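Local coordinates for DNA/pantothenate metabolism flavoprotein (PDB 7CFU), which binds flavin mononucleotide and, as an FMN-dependent cysteine decarboxylase, probably catalyses oxidative decarboxylation of a peptide's C-terminal cysteine, at residues Leu24-Cys29 with His39-Leu44; Cys29-Ala34 with Ile104-Ala109; Ile137-Asn142 with Tyr163-Pro168. One frame throughout, in Å; residues are numbered along the deposited sequence.

Overall arrangement
The three contacts follow the parallel sheet outward from strand 23-28. Contact 1 packs helix 37-48 against that strand; contact 2, whose centre is about 11 Å from that of contact 1, shares Cys-29 with it and brings in the neighbouring strand 101-107. The two are tied where Trp-26 NE1 probably bonds Leu-105 O at 2.8 Å. Contact 3 lies about 9 Å from contact 2, centre to centre, and adds strands 135-139 and 164-165; Ala-107 O and Val-140 N, 2.9 Å apart, probably join the two. Contacts 1 and 3 stay about 8 Å apart at their nearest atoms. All three reach the FMN, contact 2 with most of the bonds.

Contact 1: Leu24-Cys29 with His39-Leu44. With FMN (flavin mononucleotide), chain Y.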
loop_
_atom_site.group_PDB
_atom_site.type_symbol
_atom_site.label_atom_id
_atom_site.label_comp_id
_atom_site.label_asym_id
_atom_site.label_seq_id
_atom_site.Cartn_x
_atom_site.Cartn_y
_atom_site.Cartn_z
ATOM N N LEU A 24 12.858 -37.209 -2.194
ATOM C CA LEU A 24 11.826 -37.125 -1.169
ATOM C C LEU A 24 11.132 -35.769 -1.248
ATOM O O LEU A 24 11.769 -34.729 -1.047
ATOM C CB LEU A 24 12.430 -37.347 0.218
ATOM C CG LEU A 24 11.538 -37.113 1.430
ATOM C CD1 LEU A 24 10.361 -38.069 1.401
ATOM C CD2 LEU A 24 12.344 -37.319 2.693
ATOM N N LEU A 25 9.834 -35.782 -1.546
ATOM C CA LEU A 25 8.998 -34.590 -1.485
ATOM C C LEU A 25 8.256 -34.579 -0.154
ATOM O O LEU A 25 7.591 -35.558 0.200
ATOM C CB LEU A 25 8.014 -34.544 -2.654
ATOM C CG LEU A 25 7.181 -33.266 -2.792
ATOM C CD1 LEU A 25 8.060 -32.044 -2.968
ATOM C CD2 LEU A 25 6.212 -33.402 -3.948
ATOM N N TRP A 26 8.349 -33.466 0.564
ATOM C CA TRP A 26 7.932 -33.375 1.962
ATOM C C TRP A 26 6.948 -32.219 2.135
ATOM O O TRP A 26 7.339 -31.051 2.049
ATOM C CB TRP A 26 9.166 -33.200 2.842
ATOM C CG TRP A 26 8.940 -33.084 4.300
ATOM C CD1 TRP A 26 7.753 -33.162 4.970
ATOM C CD2 TRP A 26 9.945 -32.837 5.289
ATOM N NE1 TRP A 26 7.961 -32.974 6.319
ATOM C CE2 TRP A 26 9.299 -32.783 6.540
ATOM C CE3 TRP A 26 11.331 -32.670 5.237
ATOM C CZ2 TRP A 26 9.989 -32.568 7.726
ATOM C CZ3 TRP A 26 12.014 -32.456 6.415
ATOM C CH2 TRP A 26 11.344 -32.407 7.643
ATOM N N GLY A 27 5.680 -32.537 2.395
ATOM C CA GLY A 27 4.668 -31.510 2.640
ATOM C C GLY A 27 4.496 -31.201 4.120
ATOM O O GLY A 27 4.450 -32.103 4.953
ATOM N N VAL A 28 4.339 -29.909 4.432
ATOM C CA VAL A 28 4.244 -29.436 5.814
ATOM C C VAL A 28 2.941 -28.663 5.972
ATOM O O VAL A 28 2.698 -27.686 5.254
ATOM C CB VAL A 28 5.440 -28.552 6.219
ATOM C CG1 VAL A 28 5.292 -28.104 7.664
ATOM C CG2 VAL A 28 6.764 -29.280 6.037
ATOM N N CYS A 29 2.107 -29.091 6.916
ATOM C CA CYS A 29 0.842 -28.420 7.181
ATOM C C CYS A 29 0.939 -27.611 8.473
ATOM O O CYS A 29 1.883 -27.746 9.253
ATOM C CB CYS A 29 -0.297 -29.439 7.265
ATOM S SG CYS A 29 -0.466 -30.476 5.799
ATOM N N HIS A 39 14.391 -31.127 13.322
ATOM C CA HIS A 39 14.801 -32.417 13.870
ATOM C C HIS A 39 14.586 -33.551 12.868
ATOM O O HIS A 39 15.458 -34.409 12.684
ATOM C CB HIS A 39 14.035 -32.680 15.166
ATOM C CG HIS A 39 14.489 -33.899 15.901
ATOM N ND1 HIS A 39 14.004 -35.160 15.625
ATOM C CD2 HIS A 39 15.379 -34.051 16.911
ATOM C CE1 HIS A 39 14.579 -36.036 16.428
ATOM N NE2 HIS A 39 15.419 -35.389 17.218
ATOM N N VAL A 40 13.420 -33.580 12.214
ATOM C CA VAL A 40 13.154 -34.628 11.228
ATOM C C VAL A 40 14.108 -34.504 10.047
ATOM O O VAL A 40 14.568 -35.509 9.491
ATOM C CB VAL A 40 11.680 -34.582 10.778
ATOM C CG1 VAL A 40 11.433 -35.570 9.647
ATOM C CG2 VAL A 40 10.762 -34.883 11.951
ATOM N N ASN A 41 14.427 -33.273 9.650
ATOM C CA ASN A 41 15.336 -33.074 8.528
ATOM C C ASN A 41 16.728 -33.604 8.847
ATOM O O ASN A 41 17.350 -34.270 8.013
ATOM C CB ASN A 41 15.381 -31.593 8.156
ATOM C CG ASN A 41 16.261 -31.325 6.960
ATOM O OD1 ASN A 41 15.955 -31.757 5.848
ATOM N ND2 ASN A 41 17.343 -30.586 7.169
ATOM N N ALA A 42 17.215 -33.351 10.066
ATOM C CA ALA A 42 18.515 -33.876 10.480
ATOM C C ALA A 42 18.516 -35.401 10.504
ATOM O O ALA A 42 19.505 -36.031 10.111
ATOM C CB ALA A 42 18.893 -33.323 11.854
ATOM N N TRP A 43 17.423 -36.012 10.974
ATOM C CA TRP A 43 17.320 -37.470 10.953
ATOM C C TRP A 43 17.344 -38.005 9.529
ATOM O O TRP A 43 17.999 -39.016 9.248
ATOM C CB TRP A 43 16.046 -37.929 11.662
ATOM C CG TRP A 43 15.776 -39.399 11.497
ATOM C CD1 TRP A 43 16.411 -40.422 12.137
ATOM C CD2 TRP A 43 14.811 -40.009 10.627
ATOM N NE1 TRP A 43 15.895 -41.630 11.730
ATOM C CE2 TRP A 43 14.916 -41.404 10.800
ATOM C CE3 TRP A 43 13.868 -39.512 9.725
ATOM C CZ2 TRP A 43 14.110 -42.307 10.106
ATOM C CZ3 TRP A 43 13.069 -40.413 9.034
ATOM C CH2 TRP A 43 13.197 -41.794 9.227
ATOM N N LEU A 44 16.626 -37.344 8.618
ATOM C CA LEU A 44 16.583 -37.793 7.233
ATOM C C LEU A 44 17.958 -37.702 6.582
ATOM O O LEU A 44 18.350 -38.585 5.812
ATOM C CB LEU A 44 15.558 -36.971 6.451
ATOM C CG LEU A 44 14.084 -37.311 6.679
ATOM C CD1 LEU A 44 13.176 -36.195 6.160
ATOM C CD2 LEU A 44 13.746 -38.627 6.016
HETATM N N1 FMN Y . -4.803 -28.404 13.232
HETATM C C2 FMN Y . -4.590 -29.760 13.303
HETATM O O2 FMN Y . -5.335 -30.510 12.691
HETATM N N3 FMN Y . -3.539 -30.269 14.038
HETATM C C4 FMN Y . -2.705 -29.412 14.726
HETATM O O4 FMN Y . -1.776 -29.869 15.390
HETATM C C4A FMN Y . -2.927 -28.041 14.668
HETATM N N5 FMN Y . -2.099 -27.171 15.340
HETATM C C5A FMN Y . -2.311 -25.810 15.258
HETATM C C6 FMN Y . -1.470 -24.950 15.944
HETATM C C7 FMN Y . -1.677 -23.580 15.869
HETATM C C7M FMN Y . -0.757 -22.644 16.611
HETATM C C8 FMN Y . -2.733 -23.072 15.120
HETATM C C8M FMN Y . -2.945 -21.578 15.062
HETATM C C9 FMN Y . -3.584 -23.937 14.434
HETATM C C9A FMN Y . -3.371 -25.309 14.507
HETATM N N10 FMN Y . -4.209 -26.192 13.842
HETATM C C10 FMN Y . -3.977 -27.545 13.911
HETATM C "C1'" FMN Y . -5.347 -25.690 13.016
HETATM C "C2'" FMN Y . -4.895 -25.638 11.566
HETATM O "O2'" FMN Y . -3.746 -24.812 11.446
HETATM C "C3'" FMN Y . -6.059 -25.169 10.694
HETATM O "O3'" FMN Y . -7.039 -26.185 10.640
HETATM C "C4'" FMN Y . -5.618 -24.749 9.283
HETATM O "O4'" FMN Y . -6.742 -24.291 8.552
HETATM C "C5'" FMN Y . -4.969 -25.902 8.538
HETATM O "O5'" FMN Y . -4.383 -25.413 7.347
HETATM P P FMN Y . -3.583 -26.394 6.362
HETATM O O1P FMN Y . -3.801 -25.935 4.939
HETATM O O2P FMN Y . -2.155 -26.385 6.791
HETATM O O3P FMN Y . -4.093 -27.819 6.449
#
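Val-40 is the first residue of helix segment 39-44 to meet the strand: its CG1 comes obliquely to the benzo end of the Trp-26 indole, 3.7 Å from Trp-26 CH2 and close to CZ2 as well. One residue on, Asn-41 comes to the ring's edge, with CB in the indole plane and 3.9 Å from Trp-26 CZ3; its amide plane is turned only 25° from the ring. Its OD1 is buried here with no polar partner in the model. The helix belongs to a right-handed beta-alpha-beta unit, strand 23-28, helix 37-48, strand 52-57, of a Rossmann-like flavoprotein fold, and runs nearly antiparallel to strand 24-28, at 169° with the axes 12.4 Å apart. Leu-44, a turn beyond Val-40, sets CD1 between two strand side chains, 3.9 Å from Trp-26 CZ3 and 3.7 Å from Leu-24 CD2. The two leucines cross at about a right angle. With CG anti to the backbone N (chi1 180°), the Trp-26 indole reaches from the strand to the helix, and its NE1 is held by Leu-105 O on the adjacent strand. Replacing this indole by an alanine is likely to open a gap beneath Val-40 and Leu-44 and leave Leu-105 O without its indole donor. Leu-44 also packs against Ile-191 of helix 187-199.

Contact 2: Cys29-Ala34 with Ile104-Ala109; sequences CGSFSA and ILPATA. With FMN (flavin mononucleotide), chain Y.
Cys-29 and Pro-106 supply the one hydrogen bond between the segments: Cys-29 N donates to Pro-106 O at 3.0 Å, meeting the carbonyl almost end-on (C=O...N 170°). The rest is van der Waals packing. The Pro-106 ring, which follows a cis peptide bond, presses its CG against the backbone to within 3.5 Å of Ala-34 N, while its CB meets the CB atoms of Ser-31 and Ser-33. Cys-29 SG turns to the other side, 4.0 Å from Ile-104 CG2, and Thr-108 CG2 rests against the Gly-30 carbonyl.

Within 29-34, Ser-31 OG accepts from Ser-33 N, an ST turn, and Gly-30 centres an inverse gamma turn. Both bends turn polar groups to the cofactor.

The bonds to FMN divide by region. At the phosphate, Gly-30 N donates nearly straight to FMN O2P (169°) and Thr-108 OG1 to FMN O3P at 2.6 Å. Thr-108 chi1 of 49° sets OG1 between its backbone N and carbonyl carbon, where it also caps Phe-111 N at the start of helix 109-117. On the ribityl chain, FMN O2' donates to Gly-30 O at 2.6 Å. Around the isoalloxazine, Ser-31 OG donates to FMN O4 at 2.8 Å, Phe-32 N to FMN N5 at 3.1 Å and Ala-109 N to FMN O2.

The Phe-32 ring turns one face to the flavin edge, with FMN C6 3.4 Å above its plane and over its centre; Gly-89 of the second subunit and Ala-72 of the third pack on Phe-32 as well. Loops at the C-terminal ends of neighbouring parallel strands, grasping phosphate and flavin together, form the FMN site of a Rossmann-like flavoprotein fold.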
loop_
_atom_site.group_PDB
_atom_site.type_symbol
_atom_site.label_atom_id
_atom_site.label_comp_id
_atom_site.label_asym_id
_atom_site.label_seq_id
_atom_site.Cartn_x
_atom_site.Cartn_y
_atom_site.Cartn_z
ATOM N N CYS A 29 2.107 -29.091 6.916
ATOM C CA CYS A 29 0.842 -28.420 7.181
ATOM C C CYS A 29 0.939 -27.611 8.473
ATOM O O CYS A 29 1.883 -27.746 9.253
ATOM C CB CYS A 29 -0.297 -29.439 7.265
ATOM S SG CYS A 29 -0.466 -30.476 5.799
ATOM N N GLY A 30 -0.064 -26.761 8.691
ATOM C CA GLY A 30 -0.072 -25.859 9.826
ATOM C C GLY A 30 -0.468 -26.527 11.131
ATOM O O GLY A 30 -1.571 -26.298 11.646
ATOM N N SER A 31 0.418 -27.370 11.666
ATOM C CA SER A 31 0.205 -28.075 12.920
ATOM C C SER A 31 1.257 -27.645 13.938
ATOM O O SER A 31 2.359 -27.232 13.563
ATOM C CB SER A 31 0.274 -29.596 12.708
ATOM O OG SER A 31 0.568 -30.285 13.916
ATOM N N PHE A 32 0.908 -27.742 15.232
ATOM C CA PHE A 32 1.907 -27.570 16.291
ATOM C C PHE A 32 3.186 -28.342 15.998
ATOM O O PHE A 32 4.286 -27.885 16.324
ATOM C CB PHE A 32 1.372 -28.031 17.650
ATOM C CG PHE A 32 0.386 -27.098 18.284
ATOM C CD1 PHE A 32 0.800 -25.882 18.810
ATOM C CD2 PHE A 32 -0.941 -27.459 18.406
ATOM C CE1 PHE A 32 -0.102 -25.028 19.414
ATOM C CE2 PHE A 32 -1.853 -26.612 19.008
ATOM C CZ PHE A 32 -1.432 -25.392 19.516
ATOM N N SER A 33 3.060 -29.541 15.432
ATOM C CA SER A 33 4.226 -30.384 15.220
ATOM C C SER A 33 5.119 -29.921 14.080
ATOM O O SER A 33 6.119 -30.597 13.815
ATOM C CB SER A 33 3.784 -31.827 14.981
ATOM O OG SER A 33 3.244 -32.365 16.174
ATOM N N ALA A 34 4.811 -28.810 13.403
ATOM C CA ALA A 34 5.734 -28.293 12.399
ATOM C C ALA A 34 7.061 -27.859 13.021
ATOM O O ALA A 34 8.057 -27.756 12.304
ATOM C CB ALA A 34 5.102 -27.126 11.631
ATOM N N ILE A 104 3.883 -36.360 4.090
ATOM C CA ILE A 104 3.139 -35.246 4.656
ATOM C C ILE A 104 3.351 -35.297 6.163
ATOM O O ILE A 104 2.804 -36.174 6.847
ATOM C CB ILE A 104 1.651 -35.320 4.295
ATOM C CG1 ILE A 104 1.474 -35.674 2.821
ATOM C CG2 ILE A 104 0.958 -34.007 4.615
ATOM C CD1 ILE A 104 2.017 -34.632 1.887
ATOM N N LEU A 105 4.151 -34.366 6.687
ATOM C CA LEU A 105 4.540 -34.430 8.091
ATOM C C LEU A 105 4.913 -33.041 8.593
ATOM O O LEU A 105 5.914 -32.472 8.143
ATOM C CB LEU A 105 5.724 -35.396 8.267
ATOM C CG LEU A 105 6.230 -35.771 9.667
ATOM C CD1 LEU A 105 7.016 -37.077 9.585
ATOM C CD2 LEU A 105 7.079 -34.679 10.331
ATOM N N PRO A 106 4.165 -32.470 9.541
ATOM C CA PRO A 106 2.908 -33.007 10.062
ATOM C C PRO A 106 1.758 -32.731 9.110
ATOM O O PRO A 106 1.792 -31.753 8.361
ATOM C CB PRO A 106 2.710 -32.232 11.360
ATOM C CG PRO A 106 3.327 -30.887 11.053
ATOM C CD PRO A 106 4.536 -31.200 10.194
ATOM N N ALA A 107 0.755 -33.590 9.128
ATOM C CA ALA A 107 -0.480 -33.342 8.407
ATOM C C ALA A 107 -1.524 -32.838 9.390
ATOM O O ALA A 107 -1.557 -33.263 10.546
ATOM C CB ALA A 107 -0.976 -34.605 7.703
ATOM N N THR A 108 -2.357 -31.912 8.937
ATOM C CA THR A 108 -3.477 -31.463 9.746
ATOM C C THR A 108 -4.682 -32.356 9.498
ATOM O O THR A 108 -4.739 -33.094 8.511
ATOM C CB THR A 108 -3.843 -30.028 9.399
ATOM O OG1 THR A 108 -3.937 -29.933 7.974
ATOM C CG2 THR A 108 -2.780 -29.056 9.931
ATOM N N ALA A 109 -5.651 -32.288 10.417
ATOM C CA ALA A 109 -6.957 -32.872 10.136
ATOM C C ALA A 109 -7.519 -32.318 8.832
ATOM O O ALA A 109 -8.079 -33.061 8.020
ATOM C CB ALA A 109 -7.921 -32.608 11.297
HETATM N N1 FMN Y . -4.803 -28.404 13.232
HETATM C C2 FMN Y . -4.590 -29.760 13.303
HETATM O O2 FMN Y . -5.335 -30.510 12.691
HETATM N N3 FMN Y . -3.539 -30.269 14.038
HETATM C C4 FMN Y . -2.705 -29.412 14.726
HETATM O O4 FMN Y . -1.776 -29.869 15.390
HETATM C C4A FMN Y . -2.927 -28.041 14.668
HETATM N N5 FMN Y . -2.099 -27.171 15.340
HETATM C C5A FMN Y . -2.311 -25.810 15.258
HETATM C C6 FMN Y . -1.470 -24.950 15.944
HETATM C C7 FMN Y . -1.677 -23.580 15.869
HETATM C C7M FMN Y . -0.757 -22.644 16.611
HETATM C C8 FMN Y . -2.733 -23.072 15.120
HETATM C C8M FMN Y . -2.945 -21.578 15.062
HETATM C C9 FMN Y . -3.584 -23.937 14.434
HETATM C C9A FMN Y . -3.371 -25.309 14.507
HETATM N N10 FMN Y . -4.209 -26.192 13.842
HETATM C C10 FMN Y . -3.977 -27.545 13.911
HETATM C "C1'" FMN Y . -5.347 -25.690 13.016
HETATM C "C2'" FMN Y . -4.895 -25.638 11.566
HETATM O "O2'" FMN Y . -3.746 -24.812 11.446
HETATM C "C3'" FMN Y . -6.059 -25.169 10.694
HETATM O "O3'" FMN Y . -7.039 -26.185 10.640
HETATM C "C4'" FMN Y . -5.618 -24.749 9.283
HETATM O "O4'" FMN Y . -6.742 -24.291 8.552
HETATM C "C5'" FMN Y . -4.969 -25.902 8.538
HETATM O "O5'" FMN Y . -4.383 -25.413 7.347
HETATM P P FMN Y . -3.583 -26.394 6.362
HETATM O O1P FMN Y . -3.801 -25.935 4.939
HETATM O O2P FMN Y . -2.155 -26.385 6.791
HETATM O O3P FMN Y . -4.093 -27.819 6.449
#

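Contact 3: Ile137-Asn142 with Tyr163-Pro168; sequences IAPVMN and YRIVEP. With FMN (flavin mononucleotide), chain Y.
Ile-137 CG1 and Ile-165 CG1 each stand anti to their own carbonyl carbon (chi1 -58° and -54°), laying the two side chains side by side and pointing the same way. Ile-165 then bends back at chi2 (-64°), which brings its CD1 to 3.6 Å from Ile-137 CB. Ile-137 CD1 extends on to Tyr-163 and meets the ring obliquely, 3.9 Å from Tyr-163 CD1. On the opposite face of the sheet Ala-138 CB touches Val-166 CB.

The backbones pair as parallel strands: Ile-137 N donates to Arg-164 O, and Ile-137 O accepts from Val-166 N, each at 2.8 Å. Ile-165 CA adds a CA-H...O contact to that same Ile-137 O. Beyond Ala-138 direct pairing stops. A water bridges the strands there, donating to Pro-139 O at 2.6 Å and to Val-166 O at 2.7 Å. Pro-139 CD lies 3.2 Å from Val-166 O, and Pro-168 CB closes on Pro-139 O. Trp-146 of helix 143-146 packs on both prolines.

This edge pairing, at one border of the chain's parallel sheet, leads straight to the cofactor, where FMN N3 donates to Val-140 O at 2.6 Å. Since proline has no N-H to offer, the water probably stands in for the missing donors to Pro-139 O and Val-166 O, while the Val-140 carbonyl is taken by the flavin.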
loop_
_atom_site.group_PDB
_atom_site.type_symbol
_atom_site.label_atom_id
_atom_site.label_comp_id
_atom_site.label_asym_id
_atom_site.label_seq_id
_atom_site.Cartn_x
_atom_site.Cartn_y
_atom_site.Cartn_z
ATOM N N ILE A 137 1.597 -40.326 5.386
ATOM C CA ILE A 137 0.873 -39.206 5.985
ATOM C C ILE A 137 0.925 -39.373 7.497
ATOM O O ILE A 137 0.482 -40.402 8.030
ATOM C CB ILE A 137 -0.584 -39.140 5.485
ATOM C CG1 ILE A 137 -0.621 -39.016 3.963
ATOM C CG2 ILE A 137 -1.371 -38.036 6.164
ATOM C CD1 ILE A 137 -2.009 -39.173 3.384
ATOM N N ALA A 138 1.444 -38.359 8.189
ATOM C CA ALA A 138 1.620 -38.386 9.641
ATOM C C ALA A 138 0.796 -37.263 10.257
ATOM O O ALA A 138 1.323 -36.173 10.541
ATOM C CB ALA A 138 3.093 -38.267 10.027
ATOM N N PRO A 139 -0.492 -37.497 10.492
ATOM C CA PRO A 139 -1.353 -36.443 11.041
ATOM C C PRO A 139 -1.070 -36.180 12.512
ATOM O O PRO A 139 -0.642 -37.068 13.253
ATOM C CB PRO A 139 -2.768 -37.004 10.853
ATOM C CG PRO A 139 -2.580 -38.489 10.823
ATOM C CD PRO A 139 -1.243 -38.717 10.156
ATOM N N VAL A 140 -1.293 -34.931 12.924
ATOM C CA VAL A 140 -1.200 -34.531 14.326
ATOM C C VAL A 140 -2.379 -33.633 14.662
ATOM O O VAL A 140 -2.707 -32.714 13.905
ATOM C CB VAL A 140 0.122 -33.816 14.639
ATOM C CG1 VAL A 140 0.183 -33.468 16.113
ATOM C CG2 VAL A 140 1.306 -34.688 14.245
ATOM N N MET A 141 -3.000 -33.887 15.811
ATOM C CA MET A 141 -4.136 -33.120 16.314
ATOM C C MET A 141 -4.410 -33.616 17.726
ATOM O O MET A 141 -3.901 -34.662 18.138
ATOM C CB MET A 141 -5.377 -33.291 15.433
ATOM C CG MET A 141 -6.001 -34.691 15.500
ATOM S SD MET A 141 -7.122 -35.033 14.125
ATOM C CE MET A 141 -5.926 -35.386 12.847
ATOM N N ASN A 142 -5.221 -32.866 18.467
ATOM C CA ASN A 142 -5.493 -33.294 19.831
ATOM C C ASN A 142 -6.539 -34.410 19.819
ATOM O O ASN A 142 -7.095 -34.768 18.776
ATOM C CB ASN A 142 -5.878 -32.104 20.721
ATOM C CG ASN A 142 -7.281 -31.565 20.464
ATOM O OD1 ASN A 142 -8.112 -32.177 19.789
ATOM N ND2 ASN A 142 -7.551 -30.393 21.027
ATOM N N TYR A 163 -2.817 -45.027 1.014
ATOM C CA TYR A 163 -1.923 -44.163 1.771
ATOM C C TYR A 163 -1.581 -44.798 3.117
ATOM O O TYR A 163 -2.429 -45.423 3.760
ATOM C CB TYR A 163 -2.552 -42.776 1.961
ATOM C CG TYR A 163 -2.674 -42.005 0.654
ATOM C CD1 TYR A 163 -1.595 -41.278 0.149
ATOM C CD2 TYR A 163 -3.850 -42.031 -0.088
ATOM C CE1 TYR A 163 -1.688 -40.586 -1.052
ATOM C CE2 TYR A 163 -3.953 -41.346 -1.300
ATOM C CZ TYR A 163 -2.868 -40.622 -1.770
ATOM O OH TYR A 163 -2.963 -39.937 -2.960
ATOM N N ARG A 164 -0.323 -44.646 3.522
ATOM C CA ARG A 164 0.154 -45.101 4.823
ATOM C C ARG A 164 -0.037 -43.984 5.840
ATOM O O ARG A 164 0.571 -42.912 5.719
ATOM C CB ARG A 164 1.624 -45.507 4.718
ATOM C CG ARG A 164 2.348 -45.892 6.012
ATOM C CD ARG A 164 1.986 -47.271 6.560
ATOM N NE ARG A 164 2.900 -47.649 7.640
ATOM C CZ ARG A 164 2.761 -47.311 8.918
ATOM N NH1 ARG A 164 1.728 -46.579 9.318
ATOM N NH2 ARG A 164 3.668 -47.708 9.802
ATOM N N ILE A 165 -0.874 -44.234 6.839
ATOM C CA ILE A 165 -1.183 -43.256 7.871
ATOM C C ILE A 165 -0.425 -43.627 9.138
ATOM O O ILE A 165 -0.564 -44.744 9.651
ATOM C CB ILE A 165 -2.693 -43.190 8.135
ATOM C CG1 ILE A 165 -3.442 -42.942 6.831
ATOM C CG2 ILE A 165 -3.009 -42.120 9.175
ATOM C CD1 ILE A 165 -3.131 -41.609 6.184
ATOM N N VAL A 166 0.365 -42.690 9.653
ATOM C CA VAL A 166 1.034 -42.838 10.939
ATOM C C VAL A 166 0.191 -42.098 11.961
ATOM O O VAL A 166 0.194 -40.863 11.998
ATOM C CB VAL A 166 2.469 -42.296 10.914
ATOM C CG1 VAL A 166 3.094 -42.418 12.302
ATOM C CG2 VAL A 166 3.299 -43.034 9.869
ATOM N N GLU A 167 -0.524 -42.853 12.794
ATOM C CA GLU A 167 -1.448 -42.258 13.741
ATOM C C GLU A 167 -0.687 -41.459 14.796
ATOM O O GLU A 167 0.421 -41.838 15.189
ATOM C CB GLU A 167 -2.281 -43.347 14.410
ATOM C CG GLU A 167 -3.081 -44.163 13.416
ATOM C CD GLU A 167 -4.058 -45.108 14.081
ATOM O OE1 GLU A 167 -4.180 -45.064 15.325
ATOM O OE2 GLU A 167 -4.698 -45.897 13.353
ATOM N N PRO A 168 -1.245 -40.355 15.271
ATOM C CA PRO A 168 -0.536 -39.549 16.269
ATOM C C PRO A 168 -0.511 -40.218 17.636
ATOM O O PRO A 168 -1.276 -41.139 17.932
ATOM C CB PRO A 168 -1.343 -38.251 16.310
ATOM C CG PRO A 168 -2.705 -38.647 15.892
ATOM C CD PRO A 168 -2.514 -39.735 14.861
HETATM N N1 FMN Y . -4.803 -28.404 13.232
HETATM C C2 FMN Y . -4.590 -29.760 13.303
HETATM O O2 FMN Y . -5.335 -30.510 12.691
HETATM N N3 FMN Y . -3.539 -30.269 14.038
HETATM C C4 FMN Y . -2.705 -29.412 14.726
HETATM O O4 FMN Y . -1.776 -29.869 15.390
HETATM C C4A FMN Y . -2.927 -28.041 14.668
HETATM N N5 FMN Y . -2.099 -27.171 15.340
HETATM C C5A FMN Y . -2.311 -25.810 15.258
HETATM C C6 FMN Y . -1.470 -24.950 15.944
HETATM C C7 FMN Y . -1.677 -23.580 15.869
HETATM C C7M FMN Y . -0.757 -22.644 16.611
HETATM C C8 FMN Y . -2.733 -23.072 15.120
HETATM C C8M FMN Y . -2.945 -21.578 15.062
HETATM C C9 FMN Y . -3.584 -23.937 14.434
HETATM C C9A FMN Y . -3.371 -25.309 14.507
HETATM N N10 FMN Y . -4.209 -26.192 13.842
HETATM C C10 FMN Y . -3.977 -27.545 13.911
HETATM C "C1'" FMN Y . -5.347 -25.690 13.016
HETATM C "C2'" FMN Y . -4.895 -25.638 11.566
HETATM O "O2'" FMN Y . -3.746 -24.812 11.446
HETATM C "C3'" FMN Y . -6.059 -25.169 10.694
HETATM O "O3'" FMN Y . -7.039 -26.185 10.640
HETATM C "C4'" FMN Y . -5.618 -24.749 9.283
HETATM O "O4'" FMN Y . -6.742 -24.291 8.552
HETATM C "C5'" FMN Y . -4.969 -25.902 8.538
HETATM O "O5'" FMN Y . -4.383 -25.413 7.347
HETATM P P FMN Y . -3.583 -26.394 6.362
HETATM O O1P FMN Y . -3.801 -25.935 4.939
HETATM O O2P FMN Y . -2.155 -26.385 6.791
HETATM O O3P FMN Y . -4.093 -27.819 6.449
HETATM O O HOH W 1 1.245 -38.847 13.431
#